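Long-range contact in paenibacillus xanthan lyase (Paenibacillus, PDB 6F2P), which cleaves the polysaccharide xanthan as a calcium-binding lyase (EC 4.2.2.12), probably by beta-elimination as in other members of polysaccharide lyase family 8: residues Tyr819-Ile825 and Leu893-Val899. Coordinates in Å, arbitrary orientation, origin at the centre of the assembly. Residue numbers count along the deposited sequence, not the author numbering.
With CA (calcium ion), chain C.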
loop_
_atom_site.group_PDB
_atom_site.type_symbol
_atom_site.label_atom_id
_atom_site.label_comp_id
_atom_site.label_asym_id
_atom_site.label_seq_id
_atom_site.Cartn_x
_atom_site.Cartn_y
_atom_site.Cartn_z
ATOM N N TYR A 819 24.965 -20.415 16.009
ATOM C CA TYR A 819 24.190 -21.613 16.284
ATOM C C TYR A 819 24.486 -22.733 15.294
ATOM O O TYR A 819 24.714 -22.504 14.102
ATOM C CB TYR A 819 22.686 -21.305 16.284
ATOM C CG TYR A 819 22.269 -20.256 17.288
ATOM C CD1 TYR A 819 22.061 -20.583 18.623
ATOM C CD2 TYR A 819 22.088 -18.937 16.905
ATOM C CE1 TYR A 819 21.684 -19.625 19.543
ATOM C CE2 TYR A 819 21.709 -17.970 17.820
ATOM C CZ TYR A 819 21.509 -18.317 19.133
ATOM O OH TYR A 819 21.133 -17.348 20.037
ATOM N N ASP A 820 24.491 -23.951 15.813
ATOM C CA ASP A 820 24.552 -25.140 14.989
ATOM C C ASP A 820 23.133 -25.375 14.453
ATOM O O ASP A 820 22.174 -25.446 15.224
ATOM C CB ASP A 820 25.028 -26.308 15.855
ATOM C CG ASP A 820 25.522 -27.476 15.043
ATOM O OD1 ASP A 820 25.844 -27.282 13.851
ATOM O OD2 ASP A 820 25.594 -28.591 15.605
ATOM N N VAL A 821 22.987 -25.459 13.134
ATOM C CA VAL A 821 21.657 -25.590 12.545
ATOM C C VAL A 821 21.269 -27.039 12.273
ATOM O O VAL A 821 21.901 -27.717 11.467
ATOM C CB VAL A 821 21.527 -24.792 11.247
ATOM C CG1 VAL A 821 20.129 -24.963 10.667
ATOM C CG2 VAL A 821 21.816 -23.330 11.512
ATOM N N LYS A 822 20.221 -27.498 12.951
ATOM C CA LYS A 822 19.727 -28.862 12.805
ATOM C C LYS A 822 18.323 -28.899 12.193
ATOM O O LYS A 822 17.529 -27.969 12.352
ATOM C CB LYS A 822 19.714 -29.570 14.165
ATOM C CG LYS A 822 21.063 -29.611 14.862
ATOM C CD LYS A 822 21.053 -30.506 16.104
ATOM C CE LYS A 822 22.477 -30.813 16.557
ATOM N NZ LYS A 822 22.555 -31.668 17.779
ATOM N N SER A 823 18.010 -29.980 11.494
ATOM C CA SER A 823 16.657 -30.162 10.987
ATOM C C SER A 823 16.186 -31.578 11.265
ATOM O O SER A 823 16.968 -32.523 11.182
ATOM C CB SER A 823 16.588 -29.861 9.488
ATOM O OG SER A 823 17.358 -30.787 8.745
ATOM N N ARG A 824 14.917 -31.721 11.626
ATOM C CA ARG A 824 14.341 -33.038 11.868
ATOM C C ARG A 824 13.585 -33.466 10.624
ATOM O O ARG A 824 12.674 -32.777 10.178
ATOM C CB ARG A 824 13.421 -33.035 13.093
ATOM C CG ARG A 824 12.911 -34.407 13.496
ATOM C CD ARG A 824 12.078 -34.339 14.773
ATOM N NE ARG A 824 12.106 -35.592 15.525
ATOM C CZ ARG A 824 11.090 -36.447 15.604
ATOM N NH1 ARG A 824 9.950 -36.192 14.984
ATOM N NH2 ARG A 824 11.213 -37.559 16.315
ATOM N N ILE A 825 13.992 -34.599 10.063
ATOM C CA ILE A 825 13.458 -35.087 8.806
ATOM C C ILE A 825 12.688 -36.389 9.027
ATOM O O ILE A 825 13.200 -37.315 9.665
ATOM C CB ILE A 825 14.604 -35.350 7.799
ATOM C CG1 ILE A 825 15.448 -34.081 7.580
ATOM C CG2 ILE A 825 14.060 -35.936 6.498
ATOM C CD1 ILE A 825 14.650 -32.846 7.212
ATOM N N LEU A 893 10.074 -32.487 5.652
ATOM C CA LEU A 893 10.696 -31.621 6.653
ATOM C C LEU A 893 9.801 -31.418 7.882
ATOM O O LEU A 893 8.660 -30.974 7.760
ATOM C CB LEU A 893 11.047 -30.276 6.013
ATOM C CG LEU A 893 11.675 -29.161 6.852
ATOM C CD1 LEU A 893 12.947 -29.624 7.546
ATOM C CD2 LEU A 893 11.964 -27.974 5.945
ATOM N N ASP A 894 10.317 -31.738 9.063
ATOM C CA ASP A 894 9.528 -31.591 10.285
ATOM C C ASP A 894 9.782 -30.238 10.936
ATOM O O ASP A 894 8.841 -29.489 11.196
ATOM C CB ASP A 894 9.805 -32.737 11.274
ATOM C CG ASP A 894 8.862 -32.720 12.486
ATOM O OD1 ASP A 894 7.930 -31.883 12.515
ATOM O OD2 ASP A 894 9.043 -33.554 13.406
ATOM N N ASN A 895 11.051 -29.929 11.201
ATOM C CA ASN A 895 11.396 -28.655 11.827
ATOM C C ASN A 895 12.869 -28.274 11.706
ATOM O O ASN A 895 13.668 -29.009 11.131
ATOM C CB ASN A 895 10.952 -28.624 13.297
ATOM C CG ASN A 895 11.678 -29.645 14.165
ATOM O OD1 ASN A 895 12.820 -30.018 13.898
ATOM N ND2 ASN A 895 11.013 -30.090 15.225
ATOM N N PHE A 896 13.204 -27.106 12.242
ATOM C CA PHE A 896 14.586 -26.703 12.437
ATOM C C PHE A 896 14.803 -26.497 13.931
ATOM O O PHE A 896 13.866 -26.176 14.663
ATOM C CB PHE A 896 14.889 -25.387 11.719
ATOM C CG PHE A 896 14.902 -25.485 10.219
ATOM C CD1 PHE A 896 15.976 -26.060 9.560
ATOM C CD2 PHE A 896 13.856 -24.969 9.467
ATOM C CE1 PHE A 896 16.001 -26.142 8.185
ATOM C CE2 PHE A 896 13.876 -25.043 8.082
ATOM C CZ PHE A 896 14.951 -25.635 7.441
ATOM N N SER A 897 16.036 -26.694 14.377
ATOM C CA SER A 897 16.446 -26.288 15.707
ATOM C C SER A 897 17.744 -25.518 15.566
ATOM O O SER A 897 18.580 -25.869 14.744
ATOM C CB SER A 897 16.671 -27.506 16.604
ATOM O OG SER A 897 15.457 -28.176 16.880
ATOM N N LEU A 898 17.910 -24.461 16.349
ATOM C CA LEU A 898 19.201 -23.790 16.440
ATOM C C LEU A 898 19.764 -24.062 17.824
ATOM O O LEU A 898 19.174 -23.666 18.828
ATOM C CB LEU A 898 19.070 -22.283 16.228
ATOM C CG LEU A 898 18.231 -21.807 15.048
ATOM C CD1 LEU A 898 18.334 -20.297 14.930
ATOM C CD2 LEU A 898 18.650 -22.487 13.766
ATOM N N VAL A 899 20.900 -24.747 17.865
ATOM C CA VAL A 899 21.535 -25.150 19.111
ATOM C C VAL A 899 22.778 -24.301 19.340
ATOM O O VAL A 899 23.502 -24.007 18.394
ATOM C CB VAL A 899 21.958 -26.623 19.036
ATOM C CG1 VAL A 899 22.532 -27.085 20.365
ATOM C CG2 VAL A 899 20.773 -27.482 18.618
HETATM CA CA CA C . 6.452 -30.168 12.534
#
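A classic beta bulge beside a calcium site marks this antiparallel strand pair, part of a calcium-binding beta-sandwich module resembling carbohydrate-binding modules. Strands 817-826 and 891-900 pair in one sheet of the sandwich, and strand 857-867 flanks the first on its other edge. The register is regular from D820–V899 to R824–N895, as where K822 N donates to S897 O (2.9 Å) and S897 N to K822 O (2.8 Å), then slips by one residue before I825–L893. D894 and N895 both face R824, so R824 O accepts D894 N at 2.8 Å and N895 N only weakly at 3.4 Å, while R824 N reaches N895 O at 3.0 Å. V821, S823, I825, L893, F896 and L898 face the buried interior, with V821 CG2 4.0 Å from L898 CD2 and I825 CD1 3.7 Å from L893 CD1; F875 and L877 of the opposing sheet cover F896. The extra residue in the bulge, D894, has a backbone and side chain that both bind calcium, alongside E769, E771, S791 and K794. R824 NH1, also hydrogen-bonded to N789 O, forms a salt bridge with D894 OD2 at 3.2 Å, while D894 OD1 binds the ion at 2.3 Å.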